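Local coordinates for protein CT021 (Chlamydia trachomatis serovar L2, PDB 6UXD) that is of unknown function but belongs to a family of the LolA/LolB clan, so a lipoprotein-related role is conceivable though undemonstrated, at residues Lys67-Phe70 with His71-Gln74; Tyr174-Asn178 with Glu179-Phe183. All coordinates share one frame; numbering follows the deposited sequence.

Contact 1 of 2, residues Lys67-Phe70 with His71-Gln74; sequences KNAF and HQLQ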
# COMPACT_ATOMS: atom_id res chain seq x y z
N LYS A 67 -0.18 8.49 -11.52
CA LYS A 67 -1.08 9.49 -10.97
C LYS A 67 -1.86 10.20 -12.07
O LYS A 67 -3.09 10.27 -12.03
CB LYS A 67 -0.32 10.51 -10.13
CG LYS A 67 -1.15 11.76 -9.82
CD LYS A 67 -0.58 12.56 -8.67
CE LYS A 67 0.79 13.12 -8.98
NZ LYS A 67 0.74 14.07 -10.11
N ASN A 68 -1.15 10.70 -13.09
CA ASN A 68 -1.79 11.55 -14.09
C ASN A 68 -2.55 10.76 -15.15
O ASN A 68 -3.49 11.29 -15.76
CB ASN A 68 -0.75 12.44 -14.78
CG ASN A 68 -0.11 13.43 -13.82
OD1 ASN A 68 -0.55 13.59 -12.68
ND2 ASN A 68 0.93 14.10 -14.28
N ALA A 69 -2.18 9.51 -15.41
CA ALA A 69 -2.96 8.71 -16.35
C ALA A 69 -4.09 7.93 -15.69
O ALA A 69 -4.86 7.28 -16.40
CB ALA A 69 -2.04 7.73 -17.08
N PHE A 70 -4.22 7.99 -14.36
CA PHE A 70 -5.12 7.07 -13.66
C PHE A 70 -6.55 7.20 -14.15
O PHE A 70 -7.24 6.19 -14.35
CB PHE A 70 -5.06 7.33 -12.16
CG PHE A 70 -5.79 6.31 -11.35
CD1 PHE A 70 -5.15 5.17 -10.92
CD2 PHE A 70 -7.12 6.48 -11.03
CE1 PHE A 70 -5.81 4.22 -10.17
CE2 PHE A 70 -7.79 5.54 -10.29
CZ PHE A 70 -7.13 4.41 -9.85
N HIS A 71 -7.02 8.42 -14.35
CA HIS A 71 -8.39 8.65 -14.79
C HIS A 71 -8.66 8.16 -16.20
O HIS A 71 -9.68 8.54 -16.78
CB HIS A 71 -8.71 10.14 -14.71
CG HIS A 71 -8.03 10.95 -15.77
ND1 HIS A 71 -6.66 10.92 -15.96
CD2 HIS A 71 -8.52 11.80 -16.70
CE1 HIS A 71 -6.34 11.73 -16.96
NE2 HIS A 71 -7.45 12.27 -17.43
N GLN A 72 -7.79 7.33 -16.78
CA GLN A 72 -7.96 6.86 -18.14
C GLN A 72 -7.74 5.35 -18.26
O GLN A 72 -7.45 4.87 -19.36
CB GLN A 72 -7.01 7.59 -19.09
CG GLN A 72 -7.07 9.11 -18.99
CD GLN A 72 -5.91 9.79 -19.71
OE1 GLN A 72 -4.94 9.14 -20.12
NE2 GLN A 72 -6.01 11.10 -19.87
N LEU A 73 -7.88 4.61 -17.17
CA LEU A 73 -7.60 3.18 -17.15
C LEU A 73 -8.91 2.40 -17.10
O LEU A 73 -9.72 2.60 -16.19
CB LEU A 73 -6.72 2.81 -15.96
CG LEU A 73 -5.36 3.51 -15.88
CD1 LEU A 73 -4.64 3.16 -14.59
CD2 LEU A 73 -4.51 3.14 -17.08
N GLN A 74 -9.10 1.52 -18.08
CA GLN A 74 -10.22 0.59 -18.09
C GLN A 74 -10.16 -0.37 -16.90
O GLN A 74 -9.65 -1.49 -17.02
CB GLN A 74 -10.23 -0.21 -19.40

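Contact 2 of 2, residues Tyr174-Asn178 with Glu179-Phe183; sequences YFSNN and ERLAF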
# COMPACT_ATOMS: atom_id res chain seq x y z
N TYR A 174 11.31 -1.80 3.42
CA TYR A 174 12.22 -0.69 3.27
C TYR A 174 11.42 0.60 3.13
O TYR A 174 10.45 0.66 2.37
CB TYR A 174 13.16 -0.89 2.06
CG TYR A 174 14.03 -2.13 2.16
CD1 TYR A 174 13.52 -3.39 1.88
CD2 TYR A 174 15.36 -2.04 2.54
CE1 TYR A 174 14.33 -4.53 1.98
CE2 TYR A 174 16.17 -3.17 2.63
CZ TYR A 174 15.65 -4.40 2.36
OH TYR A 174 16.50 -5.48 2.49
N PHE A 175 11.82 1.63 3.87
CA PHE A 175 11.21 2.94 3.80
C PHE A 175 12.29 3.97 3.52
O PHE A 175 13.44 3.84 3.96
CB PHE A 175 10.48 3.33 5.10
CG PHE A 175 9.27 2.52 5.38
CD1 PHE A 175 8.05 2.85 4.82
CD2 PHE A 175 9.34 1.42 6.23
CE1 PHE A 175 6.90 2.09 5.10
CE2 PHE A 175 8.21 0.66 6.51
CZ PHE A 175 6.99 1.00 5.94
N SER A 176 11.89 5.00 2.79
CA SER A 176 12.74 6.14 2.51
C SER A 176 13.21 6.77 3.81
O SER A 176 12.47 6.83 4.79
CB SER A 176 11.99 7.19 1.67
OG SER A 176 12.66 8.44 1.72
N ASN A 177 14.45 7.25 3.81
CA ASN A 177 14.93 7.97 4.97
C ASN A 177 14.21 9.30 5.14
O ASN A 177 14.35 9.94 6.19
CB ASN A 177 16.44 8.20 4.86
CG ASN A 177 17.24 6.90 4.95
OD1 ASN A 177 16.83 5.96 5.63
ND2 ASN A 177 18.40 6.85 4.28
N ASN A 178 13.48 9.73 4.12
CA ASN A 178 12.72 10.97 4.16
C ASN A 178 11.32 10.61 4.65
O ASN A 178 10.55 9.98 3.93
CB ASN A 178 12.69 11.62 2.78
CG ASN A 178 11.92 12.91 2.78
OD1 ASN A 178 11.38 13.30 3.82
ND2 ASN A 178 11.87 13.59 1.65
N GLU A 179 11.01 10.97 5.91
CA GLU A 179 9.72 10.60 6.50
C GLU A 179 8.53 11.18 5.75
O GLU A 179 7.40 10.73 5.96
CB GLU A 179 9.68 11.06 7.97
CG GLU A 179 10.65 10.24 8.84
CD GLU A 179 11.02 10.89 10.17
OE1 GLU A 179 10.24 11.72 10.69
OE2 GLU A 179 12.11 10.56 10.69
N ARG A 180 8.76 12.16 4.88
CA ARG A 180 7.67 12.67 4.07
C ARG A 180 7.17 11.62 3.08
O ARG A 180 6.05 11.73 2.59
CB ARG A 180 8.16 13.93 3.37
CG ARG A 180 7.14 14.62 2.55
CD ARG A 180 6.14 15.36 3.40
NE ARG A 180 5.05 15.81 2.54
CZ ARG A 180 3.98 15.08 2.24
NH1 ARG A 180 3.83 13.85 2.78
NH2 ARG A 180 3.07 15.58 1.42
N LEU A 181 7.96 10.58 2.81
CA LEU A 181 7.55 9.50 1.92
C LEU A 181 7.19 8.31 2.80
O LEU A 181 8.06 7.53 3.19
CB LEU A 181 8.66 9.14 0.94
CG LEU A 181 8.98 10.17 -0.14
CD1 LEU A 181 10.21 9.69 -0.96
CD2 LEU A 181 7.78 10.40 -1.05
N ALA A 182 5.89 8.16 3.08
CA ALA A 182 5.45 7.27 4.15
C ALA A 182 5.16 5.85 3.67
O ALA A 182 5.17 4.93 4.50
CB ALA A 182 4.19 7.84 4.82
N PHE A 183 4.94 5.65 2.37
CA PHE A 183 4.71 4.30 1.86
C PHE A 183 6.01 3.53 1.68
O PHE A 183 7.07 4.11 1.47
CB PHE A 183 3.98 4.35 0.53
CG PHE A 183 2.55 4.76 0.63
CD1 PHE A 183 1.58 3.84 0.95
CD2 PHE A 183 2.18 6.06 0.35
CE1 PHE A 183 0.25 4.20 1.01
CE2 PHE A 183 0.86 6.44 0.41
CZ PHE A 183 -0.11 5.50 0.74
O HOH W 1 9.73 6.88 5.34
O HOH W 2 9.23 5.42 1.89
O HOH W 3 12.75 12.48 7.80

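Contact 1 of 2, residues Lys67-Phe70 with His71-Gln74
Backbone carbonyls of A69 and F70 receive the chain that follows them: Q72 N donates to A69 O at 3.0 Å, and L73 N to F70 O at 3.3 Å. Neither bond is straight, the second having an N-H...O angle of 139°. Each joins residues three apart, which keeps the chain turning through residues 69-73. Side chains fill in around these bonds. L73 points back at the turn and sets CG 3.6 Å from F70 O, while its CD1 comes within 4.2 Å of F70 CD1 at an oblique approach to the ring. On the outer side the H71 ring is folded back over its own backbone (chi1 72°), which brings CE1 to 3.1 Å from N68 O, near the ring plane; Q72 CG covers one face of the imidazole, 3.4 Å above its centre. Further out, F70 meets the ring of F32, L73 touches F50, and A69 packs on L60 and V61 of helix 58-63. The chemistry is thus divided: backbone bonds shape the turn, apolar side chains seat it on the protein, and polar H71 and Q72 face the exposed side.

Contact 2 of 2, residues Tyr174-Asn178 with Glu179-Phe183
N178 and R180 run side by side in the same direction, with amide and guanidinium planes almost perpendicular, at 89°. The N178 amide leans forward over the residues that follow, CG being anti to the backbone N (chi1 -179°); OD1 there accepts R180 N at 3.0 Å from above the carbonyl plane and lies 3.3 Å from R180 CB. The arginine then bends at chi2 (75°) and carries its guanidinium away to a salt bridge with D20. L181 points back toward the strand end instead, laying CD1 3.8 Å from S176 OG, with its CB against S176 CB. That hydroxyl oxygen accepts N178 N at 2.8 Å. F175 turns the CE1 corner of its ring obliquely to A182 O, 3.4 Å away, a buried carbonyl oxygen with no polar partner in the model; W155 meets this phenylalanine edge-to-face. Two waters bridge the two arms: one links S176 O with L181 O, and a second ties S176 N to L181 O and F183 O. With L181 N bonded to N178 O at 2.9 Å, an ST turn leads directly into a type I beta turn, within the loop of a hairpin connection between the antiparallel strands 170-176 and 186-189.

In the fold
Contact 1 comes first along the chain and closes before contact 2 opens; their centres are 25 Å apart and their nearest atoms about 11 Å, with no touch between them. Contact 1 carries helix 66-69 into the loop before strand 79-84, whereas contact 2 joins strand 170-176 to strand 186-189. Both lean on the antiparallel strand framework: residues 67-74 pack on strand 43-50, and F183 of contact 2 packs on F33 and I35 of strand 29-38, which pairs with 43-50. Two separate chain connections therefore rest on neighbouring strands of the same antiparallel framework, and no functional site is known at either.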